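Local coordinates for probable GGDEF family protein (Chromobacterium violaceum, PDB 3NJA), which is of unknown function but probably senses a signal through a PAS domain and couples it to cyclic di-GMP signalling, at residues B[75-80]-B[99-104]; B[81-86]-B[95-100]. All coordinates share one frame; numbering follows the deposited sequence.

Interaction 1 of 2, residues B[75-80]-B[99-104]. With SO4 (sulfate ion), chain G.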
loop_
_atom_site.group_PDB
_atom_site.type_symbol
_atom_site.label_atom_id
_atom_site.label_comp_id
_atom_site.label_asym_id
_atom_site.label_seq_id
_atom_site.Cartn_x
_atom_site.Cartn_y
_atom_site.Cartn_z
ATOM N N LEU B 75 -0.079 3.527 12.327
ATOM C CA LEU B 75 0.584 4.723 12.838
ATOM C C LEU B 75 1.859 5.103 12.091
ATOM O O LEU B 75 2.380 6.213 12.259
ATOM C CB LEU B 75 0.910 4.553 14.318
ATOM C CG LEU B 75 0.178 5.498 15.267
ATOM C CD1 LEU B 75 -1.308 5.148 15.342
ATOM C CD2 LEU B 75 0.822 5.479 16.650
ATOM N N GLY B 76 2.368 4.185 11.279
ATOM C CA GLY B 76 3.601 4.433 10.560
ATOM C C GLY B 76 3.382 5.318 9.347
ATOM O O GLY B 76 2.245 5.610 8.978
ATOM N N ASP B 77 4.474 5.755 8.733
ATOM C CA ASP B 77 4.384 6.480 7.479
ATOM C C ASP B 77 3.854 5.540 6.412
ATOM O O ASP B 77 4.296 4.400 6.308
ATOM C CB ASP B 77 5.754 7.014 7.062
ATOM C CG ASP B 77 5.764 7.544 5.645
ATOM O OD1 ASP B 77 4.706 8.017 5.171
ATOM O OD2 ASP B 77 6.836 7.490 5.011
ATOM N N ARG B 78 2.894 6.017 5.630
ATOM C CA ARG B 78 2.355 5.241 4.529
ATOM C C ARG B 78 2.415 6.111 3.293
ATOM O O ARG B 78 1.411 6.715 2.905
ATOM C CB ARG B 78 0.916 4.816 4.828
ATOM C CG ARG B 78 0.794 3.853 6.010
ATOM C CD ARG B 78 1.259 2.450 5.643
ATOM N NE ARG B 78 0.194 1.666 5.023
ATOM C CZ ARG B 78 0.388 0.566 4.297
ATOM N NH1 ARG B 78 1.616 0.104 4.082
ATOM N NH2 ARG B 78 -0.653 -0.071 3.777
ATOM N N PRO B 79 3.593 6.164 2.657
ATOM C CA PRO B 79 3.833 7.186 1.643
ATOM C C PRO B 79 2.968 6.957 0.394
ATOM O O PRO B 79 2.424 5.863 0.203
ATOM C CB PRO B 79 5.331 7.030 1.321
ATOM C CG PRO B 79 5.829 5.887 2.166
ATOM C CD PRO B 79 4.626 5.124 2.616
ATOM N N PHE B 80 2.825 7.990 -0.431
ATOM C CA PHE B 80 2.068 7.867 -1.674
ATOM C C PHE B 80 2.368 8.975 -2.673
ATOM O O PHE B 80 2.972 10.000 -2.338
ATOM C CB PHE B 80 0.569 7.828 -1.396
ATOM C CG PHE B 80 0.049 9.058 -0.717
ATOM C CD1 PHE B 80 -0.633 10.029 -1.441
ATOM C CD2 PHE B 80 0.239 9.242 0.650
ATOM C CE1 PHE B 80 -1.126 11.166 -0.818
ATOM C CE2 PHE B 80 -0.247 10.369 1.283
ATOM C CZ PHE B 80 -0.929 11.340 0.543
ATOM N N ARG B 99 5.633 13.174 -3.944
ATOM C CA ARG B 99 5.636 12.042 -3.045
ATOM C C ARG B 99 5.292 12.515 -1.641
ATOM O O ARG B 99 5.894 13.461 -1.129
ATOM C CB ARG B 99 6.967 11.297 -3.093
ATOM C CG ARG B 99 6.831 9.878 -2.607
ATOM C CD ARG B 99 8.142 9.127 -2.628
ATOM N NE ARG B 99 8.021 7.844 -1.953
ATOM C CZ ARG B 99 7.021 6.985 -2.137
ATOM N NH1 ARG B 99 7.006 5.840 -1.468
ATOM N NH2 ARG B 99 6.039 7.256 -2.988
ATOM N N ASN B 100 4.298 11.866 -1.044
ATOM C CA ASN B 100 3.815 12.241 0.278
ATOM C C ASN B 100 4.160 11.209 1.313
ATOM O O ASN B 100 4.070 10.013 1.057
ATOM C CB ASN B 100 2.310 12.458 0.271
ATOM C CG ASN B 100 1.906 13.608 -0.629
ATOM O OD1 ASN B 100 1.492 14.671 -0.152
ATOM N ND2 ASN B 100 2.064 13.414 -1.941
ATOM N N HIS B 101 4.569 11.703 2.475
ATOM C CA HIS B 101 4.862 10.894 3.637
ATOM C C HIS B 101 4.045 11.462 4.780
ATOM O O HIS B 101 3.987 12.673 4.954
ATOM C CB HIS B 101 6.340 11.008 3.975
ATOM C CG HIS B 101 7.240 10.393 2.953
ATOM N ND1 HIS B 101 7.710 9.103 3.055
ATOM C CD2 HIS B 101 7.755 10.891 1.804
ATOM C CE1 HIS B 101 8.481 8.830 2.018
ATOM N NE2 HIS B 101 8.528 9.899 1.245
ATOM N N ILE B 102 3.404 10.598 5.557
ATOM C CA ILE B 102 2.615 11.061 6.688
ATOM C C ILE B 102 3.357 10.835 7.995
ATOM O O ILE B 102 4.070 9.855 8.145
ATOM C CB ILE B 102 1.293 10.315 6.765
ATOM C CG1 ILE B 102 0.712 10.165 5.361
ATOM C CG2 ILE B 102 0.337 11.007 7.744
ATOM C CD1 ILE B 102 -0.647 9.523 5.339
ATOM N N GLN B 103 3.184 11.745 8.941
ATOM C CA GLN B 103 3.837 11.623 10.234
ATOM C C GLN B 103 2.810 11.908 11.313
ATOM O O GLN B 103 2.326 13.043 11.449
ATOM C CB GLN B 103 5.040 12.568 10.336
ATOM C CG GLN B 103 4.975 13.597 11.466
ATOM C CD GLN B 103 6.074 13.405 12.501
ATOM O OE1 GLN B 103 6.087 14.069 13.541
ATOM N NE2 GLN B 103 7.001 12.491 12.223
ATOM N N ARG B 104 2.455 10.864 12.062
ATOM C CA ARG B 104 1.367 10.965 13.021
ATOM C C ARG B 104 1.871 11.187 14.429
ATOM O O ARG B 104 3.067 11.107 14.693
ATOM C CB ARG B 104 0.491 9.719 12.968
ATOM C CG ARG B 104 -0.173 9.535 11.630
ATOM C CD ARG B 104 -1.160 8.406 11.665
ATOM N NE ARG B 104 -1.666 8.087 10.335
ATOM C CZ ARG B 104 -2.658 8.742 9.740
ATOM N NH1 ARG B 104 -3.240 9.766 10.357
ATOM N NH2 ARG B 104 -3.069 8.370 8.532
HETATM S S SO4 G . 9.898 5.477 0.168
HETATM O O1 SO4 G . 10.863 5.418 1.263
HETATM O O2 SO4 G . 9.860 4.168 -0.490
HETATM O O3 SO4 G . 8.585 5.786 0.727
HETATM O O4 SO4 G . 10.287 6.532 -0.773
#

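Interaction 2 of 2, residues B[81-86]-B[95-100]. With SO4 (sulfate ion), chain G.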
loop_
_atom_site.group_PDB
_atom_site.type_symbol
_atom_site.label_atom_id
_atom_site.label_comp_id
_atom_site.label_asym_id
_atom_site.label_seq_id
_atom_site.Cartn_x
_atom_site.Cartn_y
_atom_site.Cartn_z
ATOM N N ASP B 81 1.927 8.749 -3.904
ATOM C CA ASP B 81 2.133 9.693 -4.978
ATOM C C ASP B 81 0.864 10.449 -5.335
ATOM O O ASP B 81 -0.252 9.967 -5.112
ATOM C CB ASP B 81 2.648 8.964 -6.209
ATOM C CG ASP B 81 3.974 8.288 -5.963
ATOM O OD1 ASP B 81 4.912 8.960 -5.464
ATOM O OD2 ASP B 81 4.076 7.082 -6.273
ATOM N N VAL B 82 1.055 11.645 -5.888
ATOM C CA VAL B 82 -0.017 12.414 -6.505
ATOM C C VAL B 82 0.542 13.146 -7.731
ATOM O O VAL B 82 1.630 13.722 -7.676
ATOM C CB VAL B 82 -0.615 13.440 -5.541
ATOM C CG1 VAL B 82 -1.971 13.870 -6.039
ATOM C CG2 VAL B 82 -0.750 12.854 -4.152
ATOM N N GLU B 83 -0.181 13.079 -8.844
ATOM C CA GLU B 83 0.160 13.859 -10.031
ATOM C C GLU B 83 -0.854 14.970 -10.203
ATOM O O GLU B 83 -2.042 14.787 -9.952
ATOM C CB GLU B 83 0.127 12.996 -11.285
ATOM C CG GLU B 83 1.272 12.040 -11.449
ATOM C CD GLU B 83 1.524 11.739 -12.913
ATOM O OE1 GLU B 83 1.263 12.634 -13.755
ATOM O OE2 GLU B 83 1.985 10.621 -13.227
ATOM N N TYR B 84 -0.389 16.121 -10.646
ATOM C CA TYR B 84 -1.283 17.226 -10.919
ATOM C C TYR B 84 -0.512 18.343 -11.609
ATOM O O TYR B 84 0.707 18.490 -11.429
ATOM C CB TYR B 84 -1.906 17.737 -9.619
ATOM C CG TYR B 84 -0.875 18.238 -8.631
ATOM C CD1 TYR B 84 -0.369 19.533 -8.717
ATOM C CD2 TYR B 84 -0.394 17.413 -7.620
ATOM C CE1 TYR B 84 0.578 19.986 -7.817
ATOM C CE2 TYR B 84 0.548 17.860 -6.718
ATOM C CZ TYR B 84 1.032 19.143 -6.822
ATOM O OH TYR B 84 1.974 19.584 -5.925
ATOM N N ARG B 85 -1.229 19.129 -12.407
ATOM C CA ARG B 85 -0.636 20.277 -13.046
ATOM C C ARG B 85 -0.676 21.449 -12.079
ATOM O O ARG B 85 -1.592 21.567 -11.255
ATOM C CB ARG B 85 -1.412 20.630 -14.310
ATOM C CG ARG B 85 -1.421 19.539 -15.353
ATOM C CD ARG B 85 -2.470 19.823 -16.396
ATOM N NE ARG B 85 -3.810 19.493 -15.929
ATOM C CZ ARG B 85 -4.928 19.851 -16.552
ATOM N NH1 ARG B 85 -4.870 20.581 -17.668
ATOM N NH2 ARG B 85 -6.102 19.493 -16.050
ATOM N N ILE B 86 0.336 22.305 -12.163
ATOM C CA ILE B 86 0.271 23.596 -11.515
ATOM C C ILE B 86 0.302 24.645 -12.607
ATOM O O ILE B 86 0.570 24.349 -13.778
ATOM C CB ILE B 86 1.453 23.848 -10.580
ATOM C CG1 ILE B 86 2.771 23.611 -11.319
ATOM C CG2 ILE B 86 1.344 22.970 -9.353
ATOM C CD1 ILE B 86 3.830 24.643 -11.001
ATOM N N GLU B 95 3.414 19.896 -15.229
ATOM C CA GLU B 95 3.004 18.619 -14.639
ATOM C C GLU B 95 3.929 18.199 -13.493
ATOM O O GLU B 95 5.147 18.087 -13.668
ATOM C CB GLU B 95 2.974 17.526 -15.694
ATOM C CG GLU B 95 1.943 17.758 -16.768
ATOM C CD GLU B 95 2.059 16.752 -17.898
ATOM O OE1 GLU B 95 1.304 15.747 -17.895
ATOM O OE2 GLU B 95 2.912 16.969 -18.788
ATOM N N LEU B 96 3.351 17.979 -12.319
ATOM C CA LEU B 96 4.148 17.609 -11.144
ATOM C C LEU B 96 3.931 16.176 -10.625
ATOM O O LEU B 96 2.806 15.644 -10.641
ATOM C CB LEU B 96 3.911 18.616 -10.014
ATOM C CG LEU B 96 4.823 19.849 -10.029
ATOM C CD1 LEU B 96 5.226 20.240 -11.445
ATOM C CD2 LEU B 96 4.214 21.024 -9.270
ATOM N N LEU B 97 5.014 15.556 -10.166
ATOM C CA LEU B 97 4.903 14.338 -9.366
ATOM C C LEU B 97 5.283 14.632 -7.916
ATOM O O LEU B 97 6.328 15.219 -7.644
ATOM C CB LEU B 97 5.770 13.210 -9.921
ATOM C CG LEU B 97 5.561 11.913 -9.132
ATOM C CD1 LEU B 97 4.098 11.524 -9.147
ATOM C CD2 LEU B 97 6.414 10.785 -9.681
ATOM N N GLU B 98 4.426 14.228 -6.989
ATOM C CA GLU B 98 4.607 14.601 -5.599
ATOM C C GLU B 98 4.575 13.372 -4.712
ATOM O O GLU B 98 3.614 12.602 -4.717
ATOM C CB GLU B 98 3.517 15.586 -5.179
ATOM C CG GLU B 98 3.592 16.088 -3.743
ATOM C CD GLU B 98 2.366 16.923 -3.355
ATOM O OE1 GLU B 98 2.279 18.099 -3.782
ATOM O OE2 GLU B 98 1.479 16.402 -2.637
ATOM N N ARG B 99 5.633 13.174 -3.944
ATOM C CA ARG B 99 5.636 12.042 -3.045
ATOM C C ARG B 99 5.292 12.515 -1.641
ATOM O O ARG B 99 5.894 13.461 -1.129
ATOM C CB ARG B 99 6.967 11.297 -3.093
ATOM C CG ARG B 99 6.831 9.878 -2.607
ATOM C CD ARG B 99 8.142 9.127 -2.628
ATOM N NE ARG B 99 8.021 7.844 -1.953
ATOM C CZ ARG B 99 7.021 6.985 -2.137
ATOM N NH1 ARG B 99 7.006 5.840 -1.468
ATOM N NH2 ARG B 99 6.039 7.256 -2.988
ATOM N N ASN B 100 4.298 11.866 -1.044
ATOM C CA ASN B 100 3.815 12.241 0.278
ATOM C C ASN B 100 4.160 11.209 1.313
ATOM O O ASN B 100 4.070 10.013 1.057
ATOM C CB ASN B 100 2.310 12.458 0.271
ATOM C CG ASN B 100 1.906 13.608 -0.629
ATOM O OD1 ASN B 100 1.492 14.671 -0.152
ATOM N ND2 ASN B 100 2.064 13.414 -1.941
HETATM S S SO4 G . 9.898 5.477 0.168
HETATM O O1 SO4 G . 10.863 5.418 1.263
HETATM O O2 SO4 G . 9.860 4.168 -0.490
HETATM O O3 SO4 G . 8.585 5.786 0.727
HETATM O O4 SO4 G . 10.287 6.532 -0.773
#

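Interaction 1 of 2, residues B[75-80]-B[99-104]
D77 and H101 meet through a carboxylate and an imidazole, and the contact shows how a side chain can take up strand donors where regular pairing has not yet begun. With CG anti to the backbone N (chi1 169°), the D77 carboxylate comes up to strand 99-104 and takes one donor on each oxygen. H101 ND1 gives a nearly straight bond (169°) to D77 OD2 at 2.7 Å, on the syn side, with OD2 close to the imidazole plane. The backbone N of I102 comes from above the carboxylate plane to D77 OD1 at 2.9 Å. One side chain thus uses an imidazole and a backbone amide together.

Regular pairing begins at F80, where N100 N bonds to F80 O at 2.6 Å; the return bond, F80 N to N100 O, is doubtful because the position of that oxygen is less sure. The N100 CB lies over one face of the F80 ring, 3.6 Å from its centroid, and the amide, whose nitrogen is taken up by E98, stacks only 15° from the ring plane. P79 CB sits over the H101 ring, 3.9 Å from its centroid, and also over one face of the R99 guanidinium. A sulfate ion, probably from the crystallisation liquor, takes R99 NE on O4 at 2.9 Å and R99 NH1 on O3 at 2.7 Å. R104 NH1 gives its hydrogen bond to G108 O, and NH2 to V74 O of the second subunit.

The loop 75-80 links helix 63-74 to strand 80-87. Strand 110-119 runs along the other side of 99-104, where W114 stacks on H101 and L113 touches I102, while H73 and V74 of the second subunit cover F80 and I102.

Interaction 2 of 2, residues B[81-86]-B[95-100]
D81 to R85 pair with R99 to E95 in regular antiparallel register, V82–E98 and Y84–L96 being the hydrogen-bonded pairs, and the two strand axes lie 150° apart with a closest approach of 4.6 Å. The side chains alternate between two faces of this hairpin: one face pairs a tyrosine with an acid, the other an aspartate with an arginine.

On the face of V82, Y84, L96 and E98, the Y84 hydroxyl donates to E98 OE1 at 2.6 Å. It arrives on the anti side of the carboxylate, whose plane is turned 75° from the phenol ring. A glycerol, probably from the crystallisation liquor, also bonds to E98 OE1, and N100 ND2 donates to the anti lone pair of E98 OE2 at 3.1 Å. Both oxygens of this buried acid therefore have donors, and its rotation is fixed from two directions. With CG between its backbone N and carbonyl carbon (chi1 60°), the Y84 side chain leans toward strand 95-100, where L96 CB covers one ring face, offset toward the rim. I86 CG2 packs on L96 CD2 at 3.5 Å.

On the face of D81, E83, L97 and R99, D81 OD1 forms a rather long salt bridge of 3.2 Å with R99 NH2, which approaches from above the carboxylate plane. L97 CD1 lies against E83 CG at 3.7 Å. The E83 carboxylate pairs with R68 and R72 of the third subunit, and E95 with that same R68.

Strand 110-119 borders 93-104 on its other edge, V117 touching Y84 and E98. Helices 34-40, 51-56 and 63-74 of the second subunit cover the Y84, L96 and E98 face through I39, Y54 and V66, whereas helix 63-74 of the third subunit meets the E83 and L97 face.

Overall arrangement
Interactions 1 and 2, their centres 16 Å apart, follow one another along strand 93-104: the ladder of 81-86 with 95-100 ends at the F80–N100 pair, and residues 75-79 continue alongside the strand as a loop. R99 and N100 belong to both. R99 carries both contacts, its guanidinium shared between D81 and a sulfate that both contacts touch. The glycerol next to E98, about 5 Å from the N100 side chain, may mark the PAS pocket. W21 of the second subunit packs on N100 and helices 34-40, 51-56 and 63-74 of that subunit lie on the sheet, consistent with a PAS fold completed by exchange of parts between chains.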